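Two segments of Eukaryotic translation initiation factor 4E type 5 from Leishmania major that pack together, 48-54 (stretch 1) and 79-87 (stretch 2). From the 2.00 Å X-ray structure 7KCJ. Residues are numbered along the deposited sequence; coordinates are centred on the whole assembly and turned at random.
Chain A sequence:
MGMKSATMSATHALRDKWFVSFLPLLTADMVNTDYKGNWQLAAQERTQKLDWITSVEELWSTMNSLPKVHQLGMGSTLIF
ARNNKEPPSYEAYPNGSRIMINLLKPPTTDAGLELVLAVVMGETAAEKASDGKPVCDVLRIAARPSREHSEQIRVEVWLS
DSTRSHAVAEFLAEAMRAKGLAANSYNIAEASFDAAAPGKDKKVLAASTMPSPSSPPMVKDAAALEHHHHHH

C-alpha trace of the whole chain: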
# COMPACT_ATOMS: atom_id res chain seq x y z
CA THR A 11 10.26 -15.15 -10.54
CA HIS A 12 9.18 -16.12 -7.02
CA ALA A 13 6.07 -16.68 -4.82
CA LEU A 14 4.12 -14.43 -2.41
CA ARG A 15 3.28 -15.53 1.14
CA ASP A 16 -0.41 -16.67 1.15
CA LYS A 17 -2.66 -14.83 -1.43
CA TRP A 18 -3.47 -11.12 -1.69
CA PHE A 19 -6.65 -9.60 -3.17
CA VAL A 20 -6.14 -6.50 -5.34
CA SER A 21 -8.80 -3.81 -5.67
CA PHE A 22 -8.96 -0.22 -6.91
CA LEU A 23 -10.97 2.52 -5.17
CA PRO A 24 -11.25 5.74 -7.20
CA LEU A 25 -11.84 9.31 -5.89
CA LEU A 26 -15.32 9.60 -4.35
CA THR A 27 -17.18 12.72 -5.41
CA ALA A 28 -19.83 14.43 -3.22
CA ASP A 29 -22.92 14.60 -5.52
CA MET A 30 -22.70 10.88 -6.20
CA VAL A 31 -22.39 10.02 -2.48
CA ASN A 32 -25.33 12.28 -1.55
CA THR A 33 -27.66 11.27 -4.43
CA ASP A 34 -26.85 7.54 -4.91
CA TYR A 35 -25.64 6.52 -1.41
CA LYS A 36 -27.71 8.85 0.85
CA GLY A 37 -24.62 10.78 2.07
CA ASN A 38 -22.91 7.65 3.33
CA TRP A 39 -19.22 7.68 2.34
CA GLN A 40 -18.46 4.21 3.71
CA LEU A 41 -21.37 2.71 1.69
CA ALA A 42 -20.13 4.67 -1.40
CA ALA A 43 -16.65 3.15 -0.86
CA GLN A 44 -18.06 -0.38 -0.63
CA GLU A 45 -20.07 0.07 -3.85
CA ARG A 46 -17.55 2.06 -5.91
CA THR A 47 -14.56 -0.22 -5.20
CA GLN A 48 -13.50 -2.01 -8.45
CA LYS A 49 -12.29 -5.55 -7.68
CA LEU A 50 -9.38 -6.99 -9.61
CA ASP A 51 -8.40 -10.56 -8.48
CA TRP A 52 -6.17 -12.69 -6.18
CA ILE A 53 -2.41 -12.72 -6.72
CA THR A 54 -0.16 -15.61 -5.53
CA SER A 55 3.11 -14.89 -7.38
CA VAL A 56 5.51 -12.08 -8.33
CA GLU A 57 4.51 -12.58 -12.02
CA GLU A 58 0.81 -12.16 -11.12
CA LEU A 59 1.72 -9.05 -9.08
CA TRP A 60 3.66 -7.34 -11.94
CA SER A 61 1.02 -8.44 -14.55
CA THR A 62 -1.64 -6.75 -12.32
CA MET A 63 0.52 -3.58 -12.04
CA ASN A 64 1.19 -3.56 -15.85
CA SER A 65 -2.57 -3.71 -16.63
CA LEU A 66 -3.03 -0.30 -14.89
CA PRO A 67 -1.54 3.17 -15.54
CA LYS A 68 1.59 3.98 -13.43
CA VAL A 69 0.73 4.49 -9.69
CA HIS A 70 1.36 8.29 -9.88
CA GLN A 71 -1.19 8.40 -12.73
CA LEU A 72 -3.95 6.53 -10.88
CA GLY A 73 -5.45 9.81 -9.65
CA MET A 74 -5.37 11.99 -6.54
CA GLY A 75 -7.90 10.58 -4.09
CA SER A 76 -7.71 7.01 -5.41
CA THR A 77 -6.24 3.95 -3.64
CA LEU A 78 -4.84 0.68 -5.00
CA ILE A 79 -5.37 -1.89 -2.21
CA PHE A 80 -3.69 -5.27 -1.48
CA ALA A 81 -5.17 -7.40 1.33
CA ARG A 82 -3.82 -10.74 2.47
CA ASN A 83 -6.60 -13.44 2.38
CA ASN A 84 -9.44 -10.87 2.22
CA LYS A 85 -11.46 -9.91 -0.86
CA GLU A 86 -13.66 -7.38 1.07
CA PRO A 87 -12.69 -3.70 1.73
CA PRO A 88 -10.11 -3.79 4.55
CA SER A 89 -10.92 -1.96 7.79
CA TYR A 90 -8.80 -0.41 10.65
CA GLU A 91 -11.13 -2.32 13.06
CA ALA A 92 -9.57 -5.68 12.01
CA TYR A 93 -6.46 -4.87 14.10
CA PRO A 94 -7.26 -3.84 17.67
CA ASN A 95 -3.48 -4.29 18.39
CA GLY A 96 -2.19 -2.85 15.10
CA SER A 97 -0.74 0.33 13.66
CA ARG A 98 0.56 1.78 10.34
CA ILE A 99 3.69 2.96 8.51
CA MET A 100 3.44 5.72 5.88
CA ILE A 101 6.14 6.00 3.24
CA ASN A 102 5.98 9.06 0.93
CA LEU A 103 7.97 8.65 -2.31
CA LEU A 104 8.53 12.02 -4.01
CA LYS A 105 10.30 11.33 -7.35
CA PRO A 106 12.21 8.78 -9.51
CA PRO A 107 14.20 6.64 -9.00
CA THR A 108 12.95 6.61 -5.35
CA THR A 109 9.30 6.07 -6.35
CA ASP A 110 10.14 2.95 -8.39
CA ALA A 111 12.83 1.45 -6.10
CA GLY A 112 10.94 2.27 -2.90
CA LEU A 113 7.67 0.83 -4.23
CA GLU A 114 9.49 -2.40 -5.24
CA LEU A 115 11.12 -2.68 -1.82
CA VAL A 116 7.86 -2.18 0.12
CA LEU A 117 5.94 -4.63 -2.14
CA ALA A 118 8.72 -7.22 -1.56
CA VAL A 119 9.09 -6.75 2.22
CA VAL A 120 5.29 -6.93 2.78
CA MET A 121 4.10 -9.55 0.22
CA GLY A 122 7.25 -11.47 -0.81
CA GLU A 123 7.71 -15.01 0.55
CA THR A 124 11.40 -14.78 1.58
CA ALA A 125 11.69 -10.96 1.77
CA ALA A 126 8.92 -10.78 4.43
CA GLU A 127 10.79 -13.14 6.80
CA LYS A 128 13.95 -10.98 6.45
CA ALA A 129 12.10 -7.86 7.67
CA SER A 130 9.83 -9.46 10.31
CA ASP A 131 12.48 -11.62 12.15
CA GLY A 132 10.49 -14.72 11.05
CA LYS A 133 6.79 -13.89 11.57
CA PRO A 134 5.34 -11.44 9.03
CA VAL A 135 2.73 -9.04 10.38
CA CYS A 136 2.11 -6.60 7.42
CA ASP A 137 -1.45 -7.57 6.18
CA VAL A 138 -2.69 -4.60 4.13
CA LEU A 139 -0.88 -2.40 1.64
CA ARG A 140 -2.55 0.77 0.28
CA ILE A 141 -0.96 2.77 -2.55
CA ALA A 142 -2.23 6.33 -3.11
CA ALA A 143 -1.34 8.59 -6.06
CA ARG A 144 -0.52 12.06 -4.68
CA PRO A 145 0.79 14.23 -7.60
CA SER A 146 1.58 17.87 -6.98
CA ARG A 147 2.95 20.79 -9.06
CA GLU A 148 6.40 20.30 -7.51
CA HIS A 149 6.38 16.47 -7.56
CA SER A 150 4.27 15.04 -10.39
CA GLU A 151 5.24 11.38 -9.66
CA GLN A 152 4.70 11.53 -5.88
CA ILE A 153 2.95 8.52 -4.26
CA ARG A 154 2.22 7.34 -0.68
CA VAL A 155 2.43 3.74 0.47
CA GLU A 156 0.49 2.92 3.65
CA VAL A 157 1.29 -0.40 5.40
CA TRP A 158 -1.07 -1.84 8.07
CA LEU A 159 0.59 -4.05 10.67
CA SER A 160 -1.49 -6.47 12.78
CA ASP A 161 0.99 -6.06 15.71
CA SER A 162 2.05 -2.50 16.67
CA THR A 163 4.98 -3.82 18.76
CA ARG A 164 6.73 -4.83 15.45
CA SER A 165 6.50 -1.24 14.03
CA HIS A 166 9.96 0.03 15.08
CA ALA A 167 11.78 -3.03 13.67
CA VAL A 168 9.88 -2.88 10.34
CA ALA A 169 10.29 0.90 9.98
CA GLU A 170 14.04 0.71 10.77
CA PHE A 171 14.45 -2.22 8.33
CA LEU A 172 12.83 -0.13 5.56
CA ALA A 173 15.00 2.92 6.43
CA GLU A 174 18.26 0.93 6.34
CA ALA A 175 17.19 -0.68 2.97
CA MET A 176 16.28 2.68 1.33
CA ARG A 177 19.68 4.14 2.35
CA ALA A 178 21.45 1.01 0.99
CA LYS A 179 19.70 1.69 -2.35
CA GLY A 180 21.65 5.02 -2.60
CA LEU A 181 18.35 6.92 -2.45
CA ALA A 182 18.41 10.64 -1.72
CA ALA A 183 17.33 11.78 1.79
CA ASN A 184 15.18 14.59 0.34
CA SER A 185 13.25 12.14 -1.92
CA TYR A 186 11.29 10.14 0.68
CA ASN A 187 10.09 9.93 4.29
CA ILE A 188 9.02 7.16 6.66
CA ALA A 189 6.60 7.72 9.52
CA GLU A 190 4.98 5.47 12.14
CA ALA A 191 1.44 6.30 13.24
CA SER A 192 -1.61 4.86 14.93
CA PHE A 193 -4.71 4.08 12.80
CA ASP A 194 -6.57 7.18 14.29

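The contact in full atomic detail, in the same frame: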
# COMPACT_ATOMS: atom_id res chain seq x y z
N GLN A 48 -13.56 -1.19 -7.25
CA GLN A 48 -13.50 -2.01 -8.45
C GLN A 48 -12.57 -3.16 -8.12
O GLN A 48 -11.39 -2.94 -7.91
CB GLN A 48 -12.96 -1.18 -9.62
CG GLN A 48 -13.66 0.18 -9.77
CD GLN A 48 -13.23 0.94 -11.02
OE1 GLN A 48 -12.36 0.50 -11.79
NE2 GLN A 48 -13.80 2.11 -11.23
N LYS A 49 -13.11 -4.38 -8.01
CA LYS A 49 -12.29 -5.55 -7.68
C LYS A 49 -11.47 -6.02 -8.85
O LYS A 49 -11.95 -6.05 -9.98
CB LYS A 49 -13.15 -6.72 -7.19
CG LYS A 49 -13.90 -6.44 -5.90
CD LYS A 49 -14.57 -7.69 -5.37
CE LYS A 49 -15.21 -7.45 -4.01
NZ LYS A 49 -15.42 -8.71 -3.23
N LEU A 50 -10.22 -6.42 -8.57
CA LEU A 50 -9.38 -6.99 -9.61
C LEU A 50 -9.42 -8.51 -9.36
O LEU A 50 -10.46 -9.09 -9.64
CB LEU A 50 -7.97 -6.35 -9.66
CG LEU A 50 -7.87 -4.94 -10.30
CD1 LEU A 50 -8.31 -3.84 -9.33
CD2 LEU A 50 -6.42 -4.68 -10.81
N ASP A 51 -8.40 -9.12 -8.74
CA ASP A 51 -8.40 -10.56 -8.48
C ASP A 51 -7.27 -10.92 -7.47
O ASP A 51 -6.47 -10.06 -7.09
CB ASP A 51 -8.16 -11.30 -9.81
CG ASP A 51 -8.71 -12.71 -9.87
OD1 ASP A 51 -9.16 -13.23 -8.81
OD2 ASP A 51 -8.72 -13.29 -10.98
N TRP A 52 -7.21 -12.19 -7.07
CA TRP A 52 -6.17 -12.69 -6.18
C TRP A 52 -4.84 -12.76 -6.91
O TRP A 52 -4.80 -13.10 -8.09
CB TRP A 52 -6.49 -14.14 -5.77
CG TRP A 52 -7.71 -14.31 -4.93
CD1 TRP A 52 -8.91 -14.83 -5.32
CD2 TRP A 52 -7.85 -13.97 -3.54
NE1 TRP A 52 -9.79 -14.83 -4.26
CE2 TRP A 52 -9.16 -14.31 -3.16
CE3 TRP A 52 -7.00 -13.38 -2.60
CZ2 TRP A 52 -9.62 -14.13 -1.85
CZ3 TRP A 52 -7.45 -13.19 -1.31
CH2 TRP A 52 -8.74 -13.59 -0.94
N ILE A 53 -3.74 -12.54 -6.18
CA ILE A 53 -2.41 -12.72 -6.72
C ILE A 53 -1.63 -13.64 -5.76
O ILE A 53 -1.72 -13.50 -4.54
CB ILE A 53 -1.67 -11.39 -7.02
CG1 ILE A 53 -1.54 -10.48 -5.75
CG2 ILE A 53 -2.32 -10.65 -8.21
CD1 ILE A 53 -0.71 -9.20 -5.98
N THR A 54 -0.93 -14.65 -6.31
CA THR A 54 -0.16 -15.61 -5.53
C THR A 54 1.33 -15.64 -5.89
O THR A 54 2.09 -16.38 -5.28
CB THR A 54 -0.77 -17.02 -5.70
OG1 THR A 54 -0.52 -17.48 -7.03
CG2 THR A 54 -2.29 -17.05 -5.43
N ILE A 79 -5.43 -1.13 -3.46
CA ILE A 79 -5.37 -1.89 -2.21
C ILE A 79 -4.98 -3.36 -2.38
O ILE A 79 -5.48 -4.03 -3.28
CB ILE A 79 -6.78 -1.77 -1.55
CG1 ILE A 79 -7.17 -0.28 -1.32
CG2 ILE A 79 -6.90 -2.60 -0.26
CD1 ILE A 79 -8.70 -0.06 -0.89
N PHE A 80 -4.10 -3.87 -1.50
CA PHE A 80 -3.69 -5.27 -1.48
C PHE A 80 -4.00 -5.80 -0.09
O PHE A 80 -3.46 -5.27 0.90
CB PHE A 80 -2.18 -5.43 -1.76
CG PHE A 80 -1.71 -4.87 -3.08
CD1 PHE A 80 -1.51 -3.52 -3.25
CD2 PHE A 80 -1.45 -5.72 -4.15
CE1 PHE A 80 -1.08 -3.01 -4.47
CE2 PHE A 80 -1.03 -5.21 -5.37
CZ PHE A 80 -0.83 -3.86 -5.51
N ALA A 81 -4.84 -6.84 0.02
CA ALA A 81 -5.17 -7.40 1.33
C ALA A 81 -4.90 -8.88 1.37
O ALA A 81 -5.43 -9.61 0.54
CB ALA A 81 -6.62 -7.12 1.71
N ARG A 82 -4.11 -9.33 2.35
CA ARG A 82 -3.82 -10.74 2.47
C ARG A 82 -5.06 -11.53 2.92
O ARG A 82 -5.65 -11.21 3.95
CB ARG A 82 -2.62 -10.95 3.40
CG ARG A 82 -2.10 -12.38 3.38
CD ARG A 82 -0.97 -12.58 4.36
NE ARG A 82 -1.38 -12.28 5.74
CZ ARG A 82 -1.97 -13.15 6.55
NH1 ARG A 82 -2.22 -14.39 6.14
NH2 ARG A 82 -2.30 -12.80 7.78
N ASN A 83 -5.47 -12.54 2.12
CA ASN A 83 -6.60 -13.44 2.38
C ASN A 83 -7.96 -12.76 2.56
O ASN A 83 -8.84 -13.36 3.18
CB ASN A 83 -6.32 -14.33 3.61
CG ASN A 83 -5.31 -15.42 3.44
OD1 ASN A 83 -4.74 -15.91 4.42
ND2 ASN A 83 -5.08 -15.87 2.22
N ASN A 84 -8.16 -11.56 2.02
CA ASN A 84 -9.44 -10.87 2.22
C ASN A 84 -9.86 -10.15 0.96
O ASN A 84 -9.17 -9.22 0.52
CB ASN A 84 -9.34 -9.91 3.40
CG ASN A 84 -10.65 -9.27 3.78
OD1 ASN A 84 -11.72 -9.66 3.32
ND2 ASN A 84 -10.59 -8.26 4.64
N LYS A 85 -10.99 -10.57 0.35
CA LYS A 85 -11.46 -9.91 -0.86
C LYS A 85 -12.45 -8.78 -0.59
O LYS A 85 -12.89 -8.14 -1.55
CB LYS A 85 -12.00 -10.91 -1.89
CG LYS A 85 -13.33 -11.56 -1.57
CD LYS A 85 -13.82 -12.34 -2.80
CE LYS A 85 -13.02 -13.60 -3.05
NZ LYS A 85 -13.34 -14.25 -4.37
N GLU A 86 -12.77 -8.48 0.69
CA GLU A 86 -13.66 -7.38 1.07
C GLU A 86 -12.84 -6.12 1.39
O GLU A 86 -11.65 -6.23 1.70
CB GLU A 86 -14.48 -7.80 2.32
CG GLU A 86 -15.27 -9.08 2.16
CD GLU A 86 -16.25 -9.07 1.00
OE1 GLU A 86 -16.92 -8.03 0.81
OE2 GLU A 86 -16.33 -10.09 0.28
N PRO A 87 -13.46 -4.91 1.39
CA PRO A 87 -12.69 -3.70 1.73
C PRO A 87 -12.07 -3.81 3.11
O PRO A 87 -12.76 -4.16 4.06
CB PRO A 87 -13.74 -2.59 1.66
CG PRO A 87 -14.80 -3.11 0.73
CD PRO A 87 -14.86 -4.59 1.03

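Stretch 1 is a strand, and stretch 2 is the end of a strand followed by a loop. The two do not pair through their backbones. The closest CA atoms, those of Trp52 and Lys85, are 8.0 Å apart, so side chains span the gap. About 350 Å² of surface is buried, both sides summed.

The CA-to-CB bond of Lys49 points toward stretch 2, and the residue reaches it with a nearly extended side chain. Its chi1 is m, and chi2, chi3 and chi4 are all t. This carries the amino group far enough to meet the loop. Lys49 NZ donates a hydrogen bond to the backbone atom Lys85 O at 3.1 Å. The same Lys49 NZ forms a long salt bridge with Glu86 OE2, at 3.9 Å. At that distance the charge pairing is loose; the hydrogen bond to the backbone is the shorter contact. CA-to-CB of Glu86 points away from stretch 1, but the side chain is bent, with chi1 and chi2 both m, and its end comes nearer. Both lysine and glutamate are exposed.

Trp52 has the largest covered area in the contact, 108 Å². Its CA-to-CB bond points sideways. With chi1 m and chi2 at 107°, the indole extends to the loop. The six-membered end of the ring meets the turn backbone: Trp52 CH2 lies 3.7 Å from Asn83 C and 3.6 Å from Asn84 N. Both atoms sit at the ring edge, near its plane, so the peptide link abuts the indole and does not stack on it.

That backbone belongs to a type II beta turn from Ala81 to Asn84. Asn83 has positive phi, 58°, as is usual for the third position of such a turn. The CA-to-CB bonds of Asn83 and Asn84 point away from stretch 1, and it is the main chain that meets the tryptophan. Asn84 OD1 accepts a hydrogen bond from Glu86 N at 3.1 Å, a link within the loop that fits the t chi1 of Asn84.

The CA-to-CB bond of Lys85 points toward stretch 1. Its chi1 and chi3 are p, with chi2 and chi4 t, so the chain is kinked. Lys85 NZ ends 3.6 Å from Trp52 NE1, at an oblique position relative to the ring.

On stretch 1, Asp51 OD1 accepts a hydrogen bond from Trp52 N at 2.8 Å.

Deeper in, the contact is apolar. The CA-to-CB bond of Ile53, with chi1 p and chi2 t, points toward stretch 2. Ile53 CD1 lies 4.0 Å from Phe80 CD2, at the edge of the phenyl ring. Both residues are buried.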